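PDB 6ICN: methylxanthine N1-demethylase NdmA from Pseudomonas putida, which catalyses the N1-demethylation of caffeine to theobromine and formaldehyde, the first step of caffeine degradation, using a Rieske [2Fe-2S] cluster, O2 and preferably NADH. Local coordinates for residues 35-40 and 140-145; 58-63 and 270-275; 153-158 and 248-253; 171-176 and 278-283. One frame throughout, in Å; residues are numbered along the deposited sequence.

Following the chain from its N terminus, strand 35-40 waits about a hundred residues for its partner 140-145, and contact 1 closes that loop in the Rieske domain. Contact 2 opens inside it, at the hairpin 58-63, but closes only at 270-275, so the two cross; it ties the Rieske domain to the end of a strand in the catalytic sheet. Contact 3, between the linking loop 153-158 and segment 248-253, at the start of strand 250-257, nests inside contact 2 and follows contact 1 in series. Contact 4 starts at 171-176, within contact 3, and ends at 278-283, crossing both 2 and 3. It adds an edge strand, 166-175, to the catalytic sheet.

Contact 1: 35-40 and 140-145; sequences WHPVCT and LIWIRL
Strand 35-40 pairs antiparallel with strand 140-144 at the border of the six-stranded Rieske-domain sheet, in a buried contact. Straight backbone bonds join the strands, among them H36 N to I143 O at 2.9 Å. W35, P37, W142 and R144 share one face. There the CB of R144 sits over the six-membered ring of W35, 4.0 Å from its centroid, and the anti first torsion of R144 (chi1 179°) carries the arginine chain on across the indole. The guanidinium is turned 38° from the ring plane; D133 forms a salt bridge with it, and S147 and T152 take further N-H groups. P37 CB also lies over a ring face, that of W142, but offset toward the rim, a CH-pi contact that suits a proline, while W142 NE1 is satisfied by R137 O. Midway, the strand has a classic beta bulge, in which V38 and C39 stand opposite the single residue I141, with V38 N bonded to I141 O at 2.8 Å and C39 O accepting from I141 N. H36, C39, I141 and I143 lie on the other face; there C39 SG rests 3.7 Å from I141 CB. From the bulge, V38 CG2 reaches I143 CD1 at 3.7 Å, the two side chains crossing at about a right angle.

Contact 2: 58-63 and 270-275; sequences KLLNEQ and SCPVDS
A single water is gripped by three side chains from both segments: it accepts from K58 NZ at 2.7 Å and donates to N61 OD1 at 2.9 Å and to D274 OD2. It thus joins the ammonium to the carboxylate, whose nearest charged atoms, K58 NZ and D274 OD2, stay 4.7 Å apart; D274 OD1 is held instead by T277 and H276. K58 CG stands anti to the backbone N (chi1 -179°), laying CD against V273 CG1 at 3.6 Å, and the chain bends at chi3 to bring NZ to the water. With a methionine in place of K58, the water would probably lose its donor and D274 its nearby positive charge. Two backbone bonds do the docking: L60 N gives 2.7 Å to P272 O, and N61 N gives 2.9 Å to V273 O. L60 CD2 packs on P272 CG at 3.7 Å, apolar against apolar. L60 and N61 are the central residues of a type I' turn, where positive phi angles are needed and asparagine is at home. This is the two-residue beta hairpin joining strands 55-59 and 62-69 of the Rieske domain, its tip bonded to the end of strand 263-274 in the catalytic domain.

Contact 3: 153-158 and 248-253; sequences EIPYFS and PFAINL
N252 reaches from strand 250-257 of the antiparallel catalytic sheet to S158, in the loop that leads from the Rieske domain to that sheet, and its amide makes two hydrogen bonds to that serine. CG stands anti to the backbone N (chi1 -173°), which carries the flat group away from the strand and up to the loop. Its two ends are used differently. ND2 donates to S158 OG at 3.0 Å with the hydroxyl close to the amide plane, 11° out of it. OD1 takes the backbone N of S158 at 2.9 Å; the bond is nearly straight at the hydrogen, but the donor stands well above the carbonyl plane. An asparagine suits the place because it offers a donor and an acceptor side by side in a buried setting. A leucine here would probably leave the S158 N-H without its acceptor and the serine hydroxyl without its amide donor. Nearer the start of the loop, P155 packs on A250, the small methyl accepting the proline ring very closely: CB meets CB at 3.4 Å. The CB of F157 is directed away from the strand, and its ring meets those of F267 and Y138; L253, next to N252, touches caffeine on the far side of the strand. The phenylalanine still meets the amide, their planes 61° apart: F157 CD1 brings the ring edge to N252 OD1 at 3.3 Å, with the oxygen in the ring plane.

Contact 4: 171-176 and 278-283; sequences EPYWWD and TKNFLI
Y173 O is gripped twice by N280, from the backbone N at 2.8 Å and from ND2 at 3.2 Å, the two donors reaching it from opposite faces of its carbonyl plane. Y173 N in turn donates to N280 O, and the same reciprocal pairing joins W175 with T278, as befits antiparallel hydrogen-bonded pairs between an edge strand, 166-175, and its neighbour 277-286. The amide of N280 is fully employed: ND2 also donates to T278 OG1 at 3.1 Å, and OD1 pairs with S270 OG. T278 OG1 is tied further to A177 O, so threonine serves as both acceptor and donor. Above N280 lies the Y173 ring, placed there by a first torsion of 60° that sets CG between the backbone N and the carbonyl carbon; N280 CB comes over the ring face, 3.4 Å from its centroid, and very near CZ. The phenol OH is held by N268 and R182, and F304 of the caffeine pocket stacks on the ring. On the opposite face of the sheet K279 lies extended under the indole of W174, with CD 3.5 Å from W174 CZ2, and runs beside P172 until NZ donates to V38 O and forms a salt bridge with E43. A water accepts from L282 N at 2.9 Å and bonds only weakly to E171 O. With hydrogen bonds at both ends, the N280 amide is probably fixed in rotation, and its polar atoms are satisfied within a largely buried strand pair that adjoins the substrate pocket.

Contact 1: 35-40 and 140-145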
# COMPACT_ATOMS: atom_id res chain seq x y z
N TRP A 35 24.89 -13.20 29.40
CA TRP A 35 23.72 -13.85 28.80
C TRP A 35 22.71 -12.80 28.36
O TRP A 35 22.33 -11.92 29.14
CB TRP A 35 23.06 -14.79 29.81
CG TRP A 35 23.91 -15.97 30.20
CD1 TRP A 35 24.88 -16.01 31.19
CD2 TRP A 35 23.88 -17.29 29.63
NE1 TRP A 35 25.44 -17.27 31.25
CE2 TRP A 35 24.84 -18.07 30.30
CE3 TRP A 35 23.13 -17.88 28.61
CZ2 TRP A 35 25.07 -19.41 30.00
CZ3 TRP A 35 23.36 -19.21 28.30
CH2 TRP A 35 24.31 -19.97 29.00
N HIS A 36 22.23 -12.92 27.12
CA HIS A 36 21.19 -12.05 26.62
C HIS A 36 20.04 -12.88 26.07
O HIS A 36 20.28 -13.89 25.41
CB HIS A 36 21.72 -11.13 25.50
CG HIS A 36 22.88 -10.28 25.91
ND1 HIS A 36 22.74 -9.15 26.68
CD2 HIS A 36 24.20 -10.39 25.63
CE1 HIS A 36 23.93 -8.61 26.88
NE2 HIS A 36 24.84 -9.34 26.25
N PRO A 37 18.80 -12.44 26.27
CA PRO A 37 17.66 -13.15 25.66
C PRO A 37 17.60 -12.82 24.18
O PRO A 37 17.87 -11.68 23.78
CB PRO A 37 16.45 -12.57 26.40
CG PRO A 37 16.88 -11.12 26.68
CD PRO A 37 18.39 -11.17 26.91
N VAL A 38 17.25 -13.80 23.37
CA VAL A 38 17.17 -13.56 21.93
C VAL A 38 15.79 -13.82 21.37
O VAL A 38 15.46 -13.25 20.31
CB VAL A 38 18.22 -14.39 21.16
CG1 VAL A 38 19.63 -13.92 21.57
CG2 VAL A 38 18.04 -15.91 21.38
N CYS A 39 14.96 -14.60 22.04
CA CYS A 39 13.61 -14.89 21.58
C CYS A 39 12.86 -15.53 22.72
O CYS A 39 13.46 -15.98 23.70
CB CYS A 39 13.63 -15.80 20.34
SG CYS A 39 14.27 -17.49 20.63
N THR A 40 11.53 -15.54 22.60
CA THR A 40 10.74 -16.38 23.49
C THR A 40 10.72 -17.81 22.95
O THR A 40 10.97 -18.05 21.76
CB THR A 40 9.29 -15.89 23.60
OG1 THR A 40 8.64 -16.02 22.32
CG2 THR A 40 9.24 -14.42 24.05
N LEU A 140 12.12 -17.78 27.99
CA LEU A 140 12.96 -17.13 26.99
C LEU A 140 14.15 -18.02 26.67
O LEU A 140 14.55 -18.87 27.46
CB LEU A 140 13.46 -15.76 27.48
CG LEU A 140 12.43 -14.77 28.05
CD1 LEU A 140 13.08 -13.45 28.48
CD2 LEU A 140 11.29 -14.52 27.09
N ILE A 141 14.75 -17.77 25.51
CA ILE A 141 15.98 -18.42 25.08
C ILE A 141 17.11 -17.42 25.24
O ILE A 141 17.03 -16.30 24.72
CB ILE A 141 15.89 -18.90 23.62
CG1 ILE A 141 14.74 -19.89 23.44
CG2 ILE A 141 17.23 -19.49 23.17
CD1 ILE A 141 14.89 -21.12 24.27
N TRP A 142 18.17 -17.82 25.97
CA TRP A 142 19.29 -16.96 26.31
C TRP A 142 20.57 -17.45 25.65
O TRP A 142 20.81 -18.66 25.59
CB TRP A 142 19.50 -16.93 27.83
CG TRP A 142 18.31 -16.54 28.62
CD1 TRP A 142 17.24 -17.33 28.96
CD2 TRP A 142 18.08 -15.26 29.22
NE1 TRP A 142 16.35 -16.60 29.72
CE2 TRP A 142 16.83 -15.33 29.88
CE3 TRP A 142 18.78 -14.04 29.22
CZ2 TRP A 142 16.29 -14.25 30.57
CZ3 TRP A 142 18.24 -12.98 29.91
CH2 TRP A 142 17.01 -13.08 30.57
N ILE A 143 21.40 -16.53 25.17
CA ILE A 143 22.66 -16.86 24.52
C ILE A 143 23.79 -16.06 25.16
O ILE A 143 23.65 -14.85 25.40
CB ILE A 143 22.62 -16.61 23.00
CG1 ILE A 143 21.66 -17.60 22.34
CG2 ILE A 143 24.02 -16.75 22.38
CD1 ILE A 143 21.47 -17.31 20.84
N ARG A 144 24.93 -16.72 25.43
CA ARG A 144 26.16 -16.04 25.83
C ARG A 144 27.20 -16.26 24.75
O ARG A 144 27.62 -17.40 24.51
CB ARG A 144 26.68 -16.53 27.18
CG ARG A 144 28.00 -15.83 27.59
CD ARG A 144 28.39 -16.22 29.01
NE ARG A 144 28.58 -17.67 29.15
CZ ARG A 144 28.79 -18.27 30.32
NH1 ARG A 144 28.83 -17.57 31.44
NH2 ARG A 144 28.96 -19.59 30.37
N LEU A 145 27.63 -15.17 24.11
CA LEU A 145 28.52 -15.31 22.96
C LEU A 145 29.94 -15.69 23.36
O LEU A 145 30.60 -16.45 22.65
CB LEU A 145 28.54 -14.01 22.15
CG LEU A 145 27.25 -13.75 21.35
CD1 LEU A 145 27.27 -12.33 20.83
CD2 LEU A 145 27.14 -14.74 20.21

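Contact 2: 58-63 and 270-275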
# COMPACT_ATOMS: atom_id res chain seq x y z
N LYS A 58 19.44 -12.35 16.02
CA LYS A 58 20.60 -11.46 15.93
C LYS A 58 20.90 -10.90 17.30
O LYS A 58 20.00 -10.46 18.02
CB LYS A 58 20.37 -10.32 14.93
CG LYS A 58 21.58 -9.39 14.81
CD LYS A 58 21.31 -8.24 13.82
CE LYS A 58 21.54 -8.67 12.39
NZ LYS A 58 21.32 -7.52 11.46
N LEU A 59 22.18 -10.92 17.67
CA LEU A 59 22.62 -10.52 19.00
C LEU A 59 23.96 -9.83 18.84
O LEU A 59 24.89 -10.44 18.29
CB LEU A 59 22.73 -11.73 19.93
CG LEU A 59 23.45 -11.46 21.24
CD1 LEU A 59 22.67 -10.45 22.06
CD2 LEU A 59 23.56 -12.78 22.02
N LEU A 60 24.05 -8.57 19.27
CA LEU A 60 25.30 -7.79 19.16
C LEU A 60 25.88 -7.89 17.75
O LEU A 60 27.09 -8.09 17.56
CB LEU A 60 26.32 -8.25 20.21
CG LEU A 60 25.84 -8.00 21.63
CD1 LEU A 60 26.67 -8.78 22.67
CD2 LEU A 60 25.87 -6.51 21.94
N ASN A 61 25.00 -7.78 16.74
CA ASN A 61 25.32 -7.82 15.31
C ASN A 61 25.80 -9.19 14.81
O ASN A 61 26.26 -9.28 13.67
CB ASN A 61 26.34 -6.75 14.92
CG ASN A 61 26.01 -6.09 13.58
OD1 ASN A 61 24.85 -6.00 13.18
ND2 ASN A 61 27.05 -5.65 12.88
N GLU A 62 25.70 -10.24 15.62
CA GLU A 62 25.98 -11.60 15.17
C GLU A 62 24.71 -12.25 14.65
O GLU A 62 23.68 -12.22 15.33
CB GLU A 62 26.54 -12.44 16.32
CG GLU A 62 27.84 -11.92 16.88
CD GLU A 62 29.03 -12.58 16.23
OE1 GLU A 62 28.90 -13.09 15.09
OE2 GLU A 62 30.10 -12.61 16.87
N GLN A 63 24.79 -12.88 13.48
CA GLN A 63 23.66 -13.63 12.92
C GLN A 63 23.74 -15.07 13.41
O GLN A 63 24.67 -15.79 13.05
CB GLN A 63 23.67 -13.57 11.40
CG GLN A 63 23.55 -12.16 10.86
CD GLN A 63 23.45 -12.16 9.35
OE1 GLN A 63 22.38 -12.37 8.80
NE2 GLN A 63 24.56 -11.93 8.68
N SER A 270 16.35 -6.31 27.74
CA SER A 270 16.58 -5.88 26.36
C SER A 270 17.63 -6.77 25.71
O SER A 270 18.71 -6.96 26.27
CB SER A 270 17.05 -4.42 26.28
OG SER A 270 16.15 -3.52 26.90
N CYS A 271 17.32 -7.28 24.52
CA CYS A 271 18.33 -7.88 23.66
C CYS A 271 19.02 -6.78 22.85
O CYS A 271 18.35 -6.10 22.05
CB CYS A 271 17.72 -8.90 22.72
SG CYS A 271 18.90 -9.68 21.55
N PRO A 272 20.32 -6.58 23.02
CA PRO A 272 21.04 -5.64 22.16
C PRO A 272 21.26 -6.24 20.78
O PRO A 272 22.23 -6.97 20.54
CB PRO A 272 22.37 -5.44 22.91
CG PRO A 272 22.59 -6.77 23.58
CD PRO A 272 21.21 -7.23 24.01
N VAL A 273 20.34 -5.96 19.87
CA VAL A 273 20.38 -6.62 18.57
C VAL A 273 21.54 -6.11 17.75
O VAL A 273 22.28 -6.88 17.13
CB VAL A 273 19.03 -6.43 17.85
CG1 VAL A 273 19.14 -6.86 16.38
CG2 VAL A 273 17.94 -7.23 18.55
N ASP A 274 21.70 -4.78 17.72
CA ASP A 274 22.86 -4.17 17.08
C ASP A 274 23.08 -2.80 17.71
O ASP A 274 22.54 -2.52 18.79
CB ASP A 274 22.67 -4.12 15.55
CG ASP A 274 21.45 -3.31 15.12
OD1 ASP A 274 21.03 -2.38 15.83
OD2 ASP A 274 20.91 -3.61 14.03
N SER A 275 23.85 -1.95 17.03
CA SER A 275 24.27 -0.67 17.59
C SER A 275 23.11 0.28 17.86
O SER A 275 23.27 1.21 18.66
CB SER A 275 25.27 0.01 16.66
OG SER A 275 24.62 0.52 15.50
O HOH W 1 22.12 -5.19 12.45

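Contact 3: 153-158 and 248-253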
# COMPACT_ATOMS: atom_id res chain seq x y z
N GLU A 153 25.89 -15.18 34.79
CA GLU A 153 24.77 -16.09 34.85
C GLU A 153 23.53 -15.42 34.26
O GLU A 153 23.49 -14.21 34.08
CB GLU A 153 24.46 -16.55 36.27
CG GLU A 153 25.48 -17.54 36.78
CD GLU A 153 25.09 -18.15 38.11
OE1 GLU A 153 25.48 -19.32 38.35
OE2 GLU A 153 24.42 -17.46 38.91
N ILE A 154 22.54 -16.25 33.98
CA ILE A 154 21.27 -15.72 33.45
C ILE A 154 20.62 -14.85 34.51
O ILE A 154 20.59 -15.22 35.71
CB ILE A 154 20.35 -16.87 33.01
CG1 ILE A 154 20.95 -17.53 31.77
CG2 ILE A 154 18.92 -16.37 32.75
CD1 ILE A 154 20.30 -18.85 31.35
N PRO A 155 20.08 -13.68 34.13
CA PRO A 155 19.42 -12.77 35.09
C PRO A 155 18.37 -13.40 36.00
O PRO A 155 17.75 -14.42 35.67
CB PRO A 155 18.78 -11.73 34.16
CG PRO A 155 19.74 -11.65 33.03
CD PRO A 155 20.25 -13.05 32.81
N TYR A 156 18.15 -12.75 37.14
CA TYR A 156 17.23 -13.21 38.16
C TYR A 156 15.82 -12.68 37.90
O TYR A 156 15.62 -11.47 37.75
CB TYR A 156 17.74 -12.76 39.53
CG TYR A 156 16.77 -12.86 40.68
CD1 TYR A 156 16.44 -14.09 41.24
CD2 TYR A 156 16.21 -11.72 41.25
CE1 TYR A 156 15.56 -14.18 42.31
CE2 TYR A 156 15.33 -11.79 42.33
CZ TYR A 156 15.01 -13.03 42.86
OH TYR A 156 14.14 -13.10 43.93
N PHE A 157 14.85 -13.59 37.88
CA PHE A 157 13.42 -13.29 37.85
C PHE A 157 12.80 -13.83 39.14
O PHE A 157 12.79 -15.04 39.35
CB PHE A 157 12.79 -13.94 36.61
CG PHE A 157 11.30 -13.76 36.46
CD1 PHE A 157 10.65 -12.63 36.94
CD2 PHE A 157 10.56 -14.72 35.79
CE1 PHE A 157 9.26 -12.46 36.77
CE2 PHE A 157 9.18 -14.56 35.60
CZ PHE A 157 8.53 -13.43 36.10
N SER A 158 12.29 -12.93 39.99
CA SER A 158 11.88 -13.34 41.34
C SER A 158 10.63 -14.22 41.34
O SER A 158 10.42 -15.00 42.29
CB SER A 158 11.64 -12.09 42.21
OG SER A 158 10.53 -11.32 41.77
N PRO A 248 23.94 -6.50 32.69
CA PRO A 248 23.71 -5.08 32.40
C PRO A 248 22.30 -4.65 32.05
O PRO A 248 22.03 -3.45 32.14
CB PRO A 248 24.60 -4.83 31.19
CG PRO A 248 24.62 -6.16 30.47
CD PRO A 248 24.48 -7.23 31.52
N PHE A 249 21.41 -5.54 31.61
CA PHE A 249 20.18 -5.06 30.97
C PHE A 249 18.88 -5.62 31.53
O PHE A 249 17.81 -5.30 30.98
CB PHE A 249 20.23 -5.35 29.46
CG PHE A 249 21.37 -4.68 28.74
CD1 PHE A 249 21.69 -3.35 28.98
CD2 PHE A 249 22.12 -5.39 27.82
CE1 PHE A 249 22.76 -2.75 28.32
CE2 PHE A 249 23.19 -4.80 27.15
CZ PHE A 249 23.51 -3.46 27.41
N ALA A 250 18.92 -6.43 32.57
CA ALA A 250 17.70 -7.06 33.08
C ALA A 250 17.23 -6.34 34.33
O ALA A 250 18.04 -6.04 35.21
CB ALA A 250 17.94 -8.54 33.37
N ILE A 251 15.93 -6.09 34.42
CA ILE A 251 15.33 -5.44 35.58
C ILE A 251 14.20 -6.30 36.13
O ILE A 251 13.24 -6.61 35.42
CB ILE A 251 14.81 -4.03 35.25
CG1 ILE A 251 15.96 -3.14 34.76
CG2 ILE A 251 14.09 -3.41 36.45
CD1 ILE A 251 15.46 -1.97 33.97
N ASN A 252 14.30 -6.66 37.42
CA ASN A 252 13.23 -7.34 38.14
C ASN A 252 12.64 -6.34 39.12
O ASN A 252 13.33 -5.91 40.06
CB ASN A 252 13.76 -8.59 38.85
CG ASN A 252 12.64 -9.41 39.48
OD1 ASN A 252 12.10 -10.32 38.85
ND2 ASN A 252 12.31 -9.11 40.73
N LEU A 253 11.39 -5.94 38.90
CA LEU A 253 10.72 -4.95 39.74
C LEU A 253 9.56 -5.62 40.47
O LEU A 253 8.56 -6.03 39.85
CB LEU A 253 10.23 -3.77 38.90
CG LEU A 253 9.29 -2.78 39.60
CD1 LEU A 253 9.93 -2.21 40.88
CD2 LEU A 253 8.89 -1.64 38.65

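Contact 4: 171-176 and 278-283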
# COMPACT_ATOMS: atom_id res chain seq x y z
N GLU A 171 4.56 -10.72 24.07
CA GLU A 171 5.31 -10.75 22.82
C GLU A 171 6.42 -9.70 22.86
O GLU A 171 6.25 -8.63 23.45
CB GLU A 171 4.38 -10.50 21.64
CG GLU A 171 3.51 -11.72 21.36
CD GLU A 171 2.46 -11.49 20.31
OE1 GLU A 171 2.40 -10.38 19.74
OE2 GLU A 171 1.69 -12.44 20.05
N PRO A 172 7.56 -9.96 22.23
CA PRO A 172 8.64 -8.96 22.24
C PRO A 172 8.22 -7.69 21.51
O PRO A 172 7.39 -7.72 20.60
CB PRO A 172 9.80 -9.66 21.53
CG PRO A 172 9.24 -10.92 20.94
CD PRO A 172 7.97 -11.25 21.65
N TYR A 173 8.83 -6.57 21.92
CA TYR A 173 8.61 -5.28 21.28
C TYR A 173 9.95 -4.68 20.86
O TYR A 173 10.93 -4.71 21.61
CB TYR A 173 7.81 -4.32 22.19
CG TYR A 173 8.43 -3.98 23.52
CD1 TYR A 173 8.38 -4.87 24.60
CD2 TYR A 173 9.08 -2.75 23.72
CE1 TYR A 173 8.95 -4.55 25.83
CE2 TYR A 173 9.63 -2.42 24.96
CZ TYR A 173 9.58 -3.32 26.00
OH TYR A 173 10.16 -3.00 27.21
N TRP A 174 9.99 -4.16 19.65
CA TRP A 174 11.24 -3.67 19.06
C TRP A 174 11.29 -2.15 19.14
O TRP A 174 10.33 -1.48 18.78
CB TRP A 174 11.33 -4.10 17.61
CG TRP A 174 11.52 -5.55 17.44
CD1 TRP A 174 10.58 -6.54 17.60
CD2 TRP A 174 12.72 -6.19 17.03
NE1 TRP A 174 11.14 -7.76 17.33
CE2 TRP A 174 12.45 -7.58 16.98
CE3 TRP A 174 14.00 -5.74 16.72
CZ2 TRP A 174 13.42 -8.50 16.61
CZ3 TRP A 174 14.96 -6.66 16.35
CH2 TRP A 174 14.67 -8.02 16.30
N TRP A 175 12.42 -1.62 19.61
CA TRP A 175 12.63 -0.18 19.65
C TRP A 175 13.91 0.20 18.92
O TRP A 175 14.91 -0.51 18.96
CB TRP A 175 12.75 0.34 21.09
CG TRP A 175 11.47 0.49 21.85
CD1 TRP A 175 10.20 0.19 21.42
CD2 TRP A 175 11.33 1.03 23.16
NE1 TRP A 175 9.28 0.50 22.40
CE2 TRP A 175 9.95 1.02 23.48
CE3 TRP A 175 12.23 1.53 24.11
CZ2 TRP A 175 9.47 1.48 24.70
CZ3 TRP A 175 11.74 1.98 25.33
CH2 TRP A 175 10.37 1.96 25.61
N ASP A 176 13.87 1.36 18.26
CA ASP A 176 15.06 1.96 17.67
C ASP A 176 15.79 2.75 18.75
O ASP A 176 15.89 3.98 18.72
CB ASP A 176 14.66 2.85 16.49
CG ASP A 176 15.86 3.37 15.73
OD1 ASP A 176 16.71 2.57 15.30
OD2 ASP A 176 15.93 4.61 15.52
N THR A 278 16.92 -2.53 19.85
CA THR A 278 16.65 -3.49 20.91
C THR A 278 15.43 -4.31 20.58
O THR A 278 14.44 -3.80 20.04
CB THR A 278 16.44 -2.82 22.28
OG1 THR A 278 15.64 -1.64 22.14
CG2 THR A 278 17.79 -2.45 22.90
N LYS A 279 15.50 -5.60 20.90
CA LYS A 279 14.33 -6.46 20.98
C LYS A 279 14.07 -6.67 22.46
O LYS A 279 14.92 -7.22 23.18
CB LYS A 279 14.59 -7.78 20.25
CG LYS A 279 13.45 -8.78 20.34
CD LYS A 279 13.88 -10.09 19.67
CE LYS A 279 12.71 -11.07 19.63
NZ LYS A 279 13.09 -12.34 18.90
N ASN A 280 12.93 -6.18 22.94
CA ASN A 280 12.67 -6.08 24.36
C ASN A 280 11.64 -7.11 24.81
O ASN A 280 10.69 -7.42 24.08
CB ASN A 280 12.22 -4.67 24.72
CG ASN A 280 13.27 -3.65 24.31
OD1 ASN A 280 14.32 -3.54 24.95
ND2 ASN A 280 13.02 -2.94 23.21
N PHE A 281 11.83 -7.64 26.01
CA PHE A 281 10.97 -8.67 26.58
C PHE A 281 10.39 -8.17 27.90
O PHE A 281 11.13 -7.62 28.73
CB PHE A 281 11.74 -9.98 26.80
CG PHE A 281 12.38 -10.53 25.54
CD1 PHE A 281 13.62 -10.07 25.11
CD2 PHE A 281 11.73 -11.51 24.78
CE1 PHE A 281 14.22 -10.58 23.95
CE2 PHE A 281 12.31 -12.02 23.61
CZ PHE A 281 13.55 -11.55 23.19
N LEU A 282 9.09 -8.37 28.09
CA LEU A 282 8.43 -8.15 29.37
C LEU A 282 7.72 -9.42 29.79
O LEU A 282 6.92 -9.99 29.02
CB LEU A 282 7.41 -6.99 29.32
CG LEU A 282 6.66 -6.79 30.66
CD1 LEU A 282 7.62 -6.24 31.72
CD2 LEU A 282 5.44 -5.88 30.50
N ILE A 283 8.03 -9.89 30.99
CA ILE A 283 7.27 -10.94 31.66
C ILE A 283 6.68 -10.32 32.91
O ILE A 283 7.39 -9.61 33.64
CB ILE A 283 8.17 -12.14 32.02
CG1 ILE A 283 8.96 -12.62 30.81
CG2 ILE A 283 7.33 -13.29 32.59
CD1 ILE A 283 9.90 -13.76 31.11
O HOH W 2 7.94 -9.44 25.64